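Local coordinates for TATA-box-binding protein (Methanococcus jannaschii, PDB 2Z8U) that probably binds the TATA box of archaeal promoters as a general transcription factor, helping RNA polymerase to begin transcription nearby, at residues B[89-93]-B[94-98]; B[22-25]-B[26-30]; B[82-85]-B[86-90]. One frame throughout, in Å; residues are numbered along the deposited sequence.

Interaction 1 of 3, residues B[89-93]-B[94-98]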
loop_
_atom_site.group_PDB
_atom_site.type_symbol
_atom_site.label_atom_id
_atom_site.label_comp_id
_atom_site.label_asym_id
_atom_site.label_seq_id
_atom_site.Cartn_x
_atom_site.Cartn_y
_atom_site.Cartn_z
ATOM N N LYS B 89 -23.156 23.523 36.658
ATOM C CA LYS B 89 -23.621 24.419 37.728
ATOM C C LYS B 89 -22.599 25.514 38.029
ATOM O O LYS B 89 -22.967 26.668 38.184
ATOM C CB LYS B 89 -23.943 23.640 38.986
ATOM C CG LYS B 89 -24.370 24.508 40.157
ATOM C CD LYS B 89 -24.866 23.626 41.289
ATOM C CE LYS B 89 -25.459 24.465 42.412
ATOM N NZ LYS B 89 -24.571 25.561 42.872
ATOM N N GLU B 90 -21.319 25.163 38.134
ATOM C CA GLU B 90 -20.302 26.196 38.385
ATOM C C GLU B 90 -20.270 27.232 37.288
ATOM O O GLU B 90 -20.249 28.433 37.556
ATOM C CB GLU B 90 -18.911 25.594 38.506
ATOM C CG GLU B 90 -18.690 24.753 39.730
ATOM C CD GLU B 90 -17.282 24.224 39.708
ATOM O OE1 GLU B 90 -16.347 25.031 39.882
ATOM O OE2 GLU B 90 -17.107 23.023 39.487
ATOM N N LEU B 91 -20.264 26.770 36.038
ATOM C CA LEU B 91 -20.259 27.696 34.894
ATOM C C LEU B 91 -21.531 28.540 34.852
ATOM O O LEU B 91 -21.460 29.763 34.650
ATOM C CB LEU B 91 -20.029 26.951 33.557
ATOM C CG LEU B 91 -18.846 25.963 33.480
ATOM C CD1 LEU B 91 -18.738 25.448 32.026
ATOM C CD2 LEU B 91 -17.512 26.499 33.980
ATOM N N LYS B 92 -22.690 27.917 35.085
ATOM C CA LYS B 92 -23.945 28.668 35.179
ATOM C C LYS B 92 -23.877 29.723 36.295
ATOM O O LYS B 92 -24.259 30.869 36.089
ATOM C CB LYS B 92 -25.164 27.747 35.394
ATOM C CG LYS B 92 -26.434 28.507 35.789
ATOM C CD LYS B 92 -27.665 27.600 35.904
ATOM C CE LYS B 92 -28.908 28.422 36.296
ATOM N NZ LYS B 92 -29.956 27.569 36.935
ATOM N N ASP B 93 -23.392 29.315 37.469
ATOM C CA ASP B 93 -23.257 30.215 38.615
ATOM C C ASP B 93 -22.331 31.380 38.269
ATOM O O ASP B 93 -22.574 32.524 38.675
ATOM C CB ASP B 93 -22.732 29.447 39.832
ATOM C CG ASP B 93 -23.800 28.620 40.508
ATOM O OD1 ASP B 93 -24.988 28.753 40.124
ATOM O OD2 ASP B 93 -23.451 27.813 41.404
ATOM N N ALA B 94 -21.276 31.078 37.507
ATOM C CA ALA B 94 -20.327 32.083 37.037
ATOM C C ALA B 94 -20.890 33.046 35.994
ATOM O O ALA B 94 -20.268 34.057 35.704
ATOM C CB ALA B 94 -19.056 31.433 36.511
ATOM N N GLY B 95 -22.079 32.761 35.478
ATOM C CA GLY B 95 -22.693 33.618 34.474
ATOM C C GLY B 95 -22.324 33.185 33.061
ATOM O O GLY B 95 -22.532 33.931 32.105
ATOM N N ILE B 96 -21.762 31.986 32.930
ATOM C CA ILE B 96 -21.412 31.449 31.613
ATOM C C ILE B 96 -22.603 30.705 31.058
ATOM O O ILE B 96 -23.205 29.861 31.736
ATOM C CB ILE B 96 -20.143 30.542 31.646
ATOM C CG1 ILE B 96 -18.902 31.395 31.923
ATOM C CG2 ILE B 96 -19.968 29.840 30.303
ATOM C CD1 ILE B 96 -17.800 30.730 32.752
ATOM N N ASP B 97 -22.958 31.033 29.827
ATOM C CA ASP B 97 -24.135 30.482 29.217
ATOM C C ASP B 97 -23.954 28.993 28.884
ATOM O O ASP B 97 -23.145 28.656 28.024
ATOM C CB ASP B 97 -24.468 31.239 27.945
ATOM C CG ASP B 97 -25.813 30.856 27.397
ATOM O OD1 ASP B 97 -26.685 30.471 28.204
ATOM O OD2 ASP B 97 -26.003 30.921 26.163
ATOM N N VAL B 98 -24.721 28.135 29.563
ATOM C CA VAL B 98 -24.639 26.664 29.390
ATOM C C VAL B 98 -26.008 26.005 29.308
ATOM O O VAL B 98 -27.005 26.556 29.765
ATOM C CB VAL B 98 -23.752 25.960 30.483
ATOM C CG1 VAL B 98 -22.287 26.310 30.317
ATOM C CG2 VAL B 98 -24.221 26.302 31.874
#
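I96 and G95 turn their backbone amides back onto the carbonyls of L91 and K92, ending helix 77-94 with a Schellman motif, a worked example of how a chain leaves a helix while two carbonyls of its last turn keep amide partners. The outer bond runs from I96 N to L91 O (2.8 Å). The inner one, from G95 N to K92 O (3.0 Å), approaches from above the carbonyl plane instead of along a lone pair. Just before them A94 N still makes the ordinary helical bond to E90 O (2.8 Å). G95 has a positive phi (91°), at which a CB would press on A94 O, so glycine suits this place.

Apolar contacts fill the angle between helix and departing chain. I96 CB lies 4.1 Å from L91 CB, and V98 comes back across L91 at about a right angle, its CG1 meeting L91 CB at 4.0 Å. With chi1 at -69°, V98 directs CG1 to L91 and CG2 to K92, V98 CG2 lying 3.9 Å from K92 CB. With an alanine in place of V98 both methyls go, which would probably open a gap beside L91 CB and CD1 and leave the returning chain less firmly seated on the helix. Helix 30-36 adds further cover, V33 and I36 touching L91, and I36 also A94 and I96.

The charged groups belong to the outer surface. K92 stretches an extended chain to a salt bridge with E100, farther along the same loop. K89 and D93, one helical turn apart, are joined by a salt bridge, K89 NZ lying 2.9 Å from D93 OD2 on its syn lone pair.

Interaction 2 of 3, residues B[22-25]-B[26-30]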
loop_
_atom_site.group_PDB
_atom_site.type_symbol
_atom_site.label_atom_id
_atom_site.label_comp_id
_atom_site.label_asym_id
_atom_site.label_seq_id
_atom_site.Cartn_x
_atom_site.Cartn_y
_atom_site.Cartn_z
ATOM N N THR B 22 -20.794 15.027 25.303
ATOM C CA THR B 22 -22.001 15.800 25.257
ATOM C C THR B 22 -21.675 17.190 24.700
ATOM O O THR B 22 -20.529 17.453 24.309
ATOM C CB THR B 22 -22.698 15.874 26.651
ATOM O OG1 THR B 22 -24.000 16.426 26.485
ATOM C CG2 THR B 22 -21.909 16.743 27.640
ATOM N N LYS B 23 -22.689 18.043 24.627
ATOM C CA LYS B 23 -22.513 19.429 24.267
ATOM C C LYS B 23 -23.164 20.274 25.360
ATOM O O LYS B 23 -24.333 20.080 25.678
ATOM C CB LYS B 23 -23.142 19.702 22.899
ATOM C CG LYS B 23 -22.812 21.106 22.354
ATOM C CD LYS B 23 -23.119 21.185 20.856
ATOM C CE LYS B 23 -22.634 22.515 20.277
ATOM N NZ LYS B 23 -22.068 22.269 18.920
ATOM N N ILE B 24 -22.411 21.193 25.949
ATOM C CA ILE B 24 -22.919 21.966 27.086
ATOM C C ILE B 24 -23.285 23.436 26.748
ATOM O O ILE B 24 -23.747 24.180 27.608
ATOM C CB ILE B 24 -21.948 21.874 28.344
ATOM C CG1 ILE B 24 -20.636 22.653 28.122
ATOM C CG2 ILE B 24 -21.736 20.383 28.760
ATOM C CD1 ILE B 24 -19.735 22.730 29.377
ATOM N N GLY B 25 -23.071 23.839 25.502
ATOM C CA GLY B 25 -23.299 25.224 25.084
ATOM C C GLY B 25 -22.802 25.408 23.670
ATOM O O GLY B 25 -22.549 24.426 22.996
ATOM N N ASP B 26 -22.628 26.662 23.231
ATOM C CA ASP B 26 -22.455 26.991 21.795
ATOM C C ASP B 26 -21.159 27.705 21.376
ATOM O O ASP B 26 -20.742 27.604 20.206
ATOM C CB ASP B 26 -23.626 27.873 21.306
ATOM C CG ASP B 26 -25.002 27.199 21.473
ATOM O OD1 ASP B 26 -25.177 26.006 21.103
ATOM O OD2 ASP B 26 -25.931 27.901 21.951
ATOM N N ASN B 27 -20.584 28.488 22.278
ATOM C CA ASN B 27 -19.459 29.364 21.953
ATOM C C ASN B 27 -18.887 29.776 23.300
ATOM O O ASN B 27 -18.947 30.942 23.698
ATOM C CB ASN B 27 -19.942 30.570 21.109
ATOM C CG ASN B 27 -18.858 31.621 20.855
ATOM O OD1 ASN B 27 -17.664 31.319 20.755
ATOM N ND2 ASN B 27 -19.289 32.874 20.738
ATOM N N ILE B 28 -18.327 28.778 23.974
ATOM C CA ILE B 28 -17.946 28.842 25.380
ATOM C C ILE B 28 -16.624 29.587 25.521
ATOM O O ILE B 28 -15.656 29.298 24.814
ATOM C CB ILE B 28 -17.770 27.409 25.987
ATOM C CG1 ILE B 28 -18.924 26.456 25.589
ATOM C CG2 ILE B 28 -17.536 27.485 27.515
ATOM C CD1 ILE B 28 -20.003 26.213 26.651
ATOM N N ASP B 29 -16.596 30.558 26.427
ATOM C CA ASP B 29 -15.393 31.349 26.661
ATOM C C ASP B 29 -14.501 30.539 27.586
ATOM O O ASP B 29 -14.680 30.569 28.791
ATOM C CB ASP B 29 -15.809 32.700 27.271
ATOM C CG ASP B 29 -14.648 33.611 27.624
ATOM O OD1 ASP B 29 -13.461 33.202 27.658
ATOM O OD2 ASP B 29 -14.963 34.800 27.859
ATOM N N LEU B 30 -13.529 29.827 27.024
ATOM C CA LEU B 30 -12.654 28.949 27.843
ATOM C C LEU B 30 -11.717 29.686 28.819
ATOM O O LEU B 30 -11.348 29.128 29.859
ATOM C CB LEU B 30 -11.847 28.003 26.935
ATOM C CG LEU B 30 -12.708 27.035 26.100
ATOM C CD1 LEU B 30 -11.827 26.168 25.235
ATOM C CD2 LEU B 30 -13.617 26.168 27.005
#
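K23 and D26 face each other loosely across the start of the turn: K23 CE stops 4.4 Å from D26 OD1, and the ammonium nitrogen NZ remains 5.3 Å from that oxygen. Any attraction between these opposite charges is therefore probably a general electrostatic one, without a salt bridge to fix either chain.

At I24 the contact turns apolar and buried. Its CG1 meets I28 CD1 at 3.9 Å, the two side chains crossing at about a right angle. A chi1 of 71° puts CG1 in the crowded position between backbone N and carbonyl carbon, from where it faces I28. Backbone bonds to G67 and I99 hold I24 in place.

The turn is the strand-to-helix connection of the first of the two repeats that make up the TBP saddle, joining strand 14-23 to helix 30-36. D29 supplies the N-cap of that helix, its OD1 accepting the amide of E32.

G25 follows, buried and nearly fully extended. D26 folds its carboxylate back over the preceding peptide, bringing OD1 to 3.5 Å from G25 C. From the other end of the turn I28 lays CD1 3.8 Å from G25 CA, its chi2 of -102° well off a staggered value. With no CB on G25 the methyl can sit this close; a CB built there with standard geometry would lie 2.7 Å from I28 CD1.

Interaction 3 of 3, residues B[82-85]-B[86-90]; sequences IAIK and KIIKE
I84 and I88, one turn apart on helix 77-94, lean over each other at a slant, with I84 CG2 3.7 Å from I88 CD1. I88 also carries CG1 close to its partner's backbone, 3.3 Å from I84 O, so that this branch lies against the same carbonyl that I88 N bonds to. On another flank I82 and K86 lie side by side and point the same way; the methylene CE of K86 passes 3.8 Å from I82 CG2, so the aliphatic part of the lysine packs on the isoleucine. With CG beside the backbone N (chi1 -81°), K86 starts back along the helix and its extended chain runs past I82 O.

What sets these pairs in place is the helical bonding beneath them. I88 N reaches I84 O at 2.9 Å, nearly straight at 171°. K89 N and I87 N make the equivalent bonds to K85 O and A83 O, whereas K86 N divides itself between I82 O at 3.1 Å and a weak second bond to A83 O. One turn back, E81 takes the ammonium group of K85 in a salt bridge.

Farther out, the buried face meets the sheet: A83 and I87 touch L54 of strand 50-54, and A83 and I84 reach V59 and L61 of strand 59-63. The loop residue P102 covers I88 and K85 before strand 105-114.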
loop_
_atom_site.group_PDB
_atom_site.type_symbol
_atom_site.label_atom_id
_atom_site.label_comp_id
_atom_site.label_asym_id
_atom_site.label_seq_id
_atom_site.Cartn_x
_atom_site.Cartn_y
_atom_site.Cartn_z
ATOM N N ILE B 82 -23.325 13.040 36.461
ATOM C CA ILE B 82 -23.275 13.753 37.738
ATOM C C ILE B 82 -22.096 14.730 37.774
ATOM O O ILE B 82 -22.277 15.898 38.122
ATOM C CB ILE B 82 -23.294 12.766 38.946
ATOM C CG1 ILE B 82 -24.673 12.102 39.017
ATOM C CG2 ILE B 82 -22.994 13.469 40.266
ATOM C CD1 ILE B 82 -24.758 10.861 39.907
ATOM N N ALA B 83 -20.907 14.246 37.393
ATOM C CA ALA B 83 -19.717 15.084 37.312
ATOM C C ALA B 83 -19.903 16.239 36.357
ATOM O O ALA B 83 -19.552 17.368 36.690
ATOM C CB ALA B 83 -18.501 14.264 36.905
ATOM N N ILE B 84 -20.454 15.953 35.185
ATOM C CA ILE B 84 -20.680 16.997 34.166
ATOM C C ILE B 84 -21.666 18.045 34.695
ATOM O O ILE B 84 -21.414 19.240 34.594
ATOM C CB ILE B 84 -21.128 16.406 32.797
ATOM C CG1 ILE B 84 -19.955 15.664 32.146
ATOM C CG2 ILE B 84 -21.632 17.556 31.832
ATOM C CD1 ILE B 84 -20.346 14.649 30.992
ATOM N N LYS B 85 -22.769 17.610 35.303
ATOM C CA LYS B 85 -23.727 18.586 35.822
ATOM C C LYS B 85 -23.161 19.501 36.947
ATOM O O LYS B 85 -23.587 20.634 37.107
ATOM C CB LYS B 85 -25.061 17.931 36.176
ATOM C CG LYS B 85 -25.929 17.675 34.917
ATOM C CD LYS B 85 -26.979 16.594 35.101
ATOM C CE LYS B 85 -28.028 16.609 33.927
ATOM N NZ LYS B 85 -27.554 16.214 32.504
ATOM N N LYS B 86 -22.200 18.988 37.709
ATOM C CA LYS B 86 -21.538 19.768 38.761
ATOM C C LYS B 86 -20.722 20.893 38.155
ATOM O O LYS B 86 -20.752 22.053 38.627
ATOM C CB LYS B 86 -20.627 18.849 39.577
ATOM C CG LYS B 86 -21.382 18.040 40.628
ATOM C CD LYS B 86 -20.458 17.159 41.463
ATOM C CE LYS B 86 -21.280 16.191 42.331
ATOM N NZ LYS B 86 -20.383 15.301 43.124
ATOM N N ILE B 87 -19.990 20.543 37.095
ATOM C CA ILE B 87 -19.226 21.535 36.311
ATOM C C ILE B 87 -20.158 22.567 35.669
ATOM O O ILE B 87 -19.872 23.774 35.730
ATOM C CB ILE B 87 -18.326 20.830 35.263
ATOM C CG1 ILE B 87 -17.329 19.876 35.968
ATOM C CG2 ILE B 87 -17.654 21.832 34.317
ATOM C CD1 ILE B 87 -16.195 20.548 36.730
ATOM N N ILE B 88 -21.249 22.095 35.041
ATOM C CA ILE B 88 -22.279 22.973 34.448
ATOM C C ILE B 88 -22.814 24.004 35.467
ATOM O O ILE B 88 -22.906 25.202 35.183
ATOM C CB ILE B 88 -23.443 22.118 33.812
ATOM C CG1 ILE B 88 -22.921 21.413 32.546
ATOM C CG2 ILE B 88 -24.710 22.977 33.539
ATOM C CD1 ILE B 88 -23.926 20.496 31.869
ATOM N N LYS B 89 -23.156 23.523 36.658
ATOM C CA LYS B 89 -23.621 24.419 37.728
ATOM C C LYS B 89 -22.599 25.514 38.029
ATOM O O LYS B 89 -22.967 26.668 38.184
ATOM C CB LYS B 89 -23.943 23.640 38.986
ATOM C CG LYS B 89 -24.370 24.508 40.157
ATOM C CD LYS B 89 -24.866 23.626 41.289
ATOM C CE LYS B 89 -25.459 24.465 42.412
ATOM N NZ LYS B 89 -24.571 25.561 42.872
ATOM N N GLU B 90 -21.319 25.163 38.134
ATOM C CA GLU B 90 -20.302 26.196 38.385
ATOM C C GLU B 90 -20.270 27.232 37.288
ATOM O O GLU B 90 -20.249 28.433 37.556
ATOM C CB GLU B 90 -18.911 25.594 38.506
ATOM C CG GLU B 90 -18.690 24.753 39.730
ATOM C CD GLU B 90 -17.282 24.224 39.708
ATOM O OE1 GLU B 90 -16.347 25.031 39.882
ATOM O OE2 GLU B 90 -17.107 23.023 39.487
#

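Interactions 1 and 3 both belong to helix 77-94 and share K89 and E90, yet interaction 3 repeats regular helical bonds while interaction 1 breaks the pattern to release the chain. Interaction 2, on the turn leaving strand 14-23, relies on apolar contact instead of hydrogen bonds between its halves. Each is partly buried, with I24, I28, I84, I88, L91 and I96 inside, while I82 and most of the lysines face outward. The buried sides converge on I24: its CD1 meets L91 CD1 at 3.9 Å and its CG2 meets I88 CD1 at 3.8 Å. V98 completes the junction, lying on I24 O through CB and on I88 O through CG2.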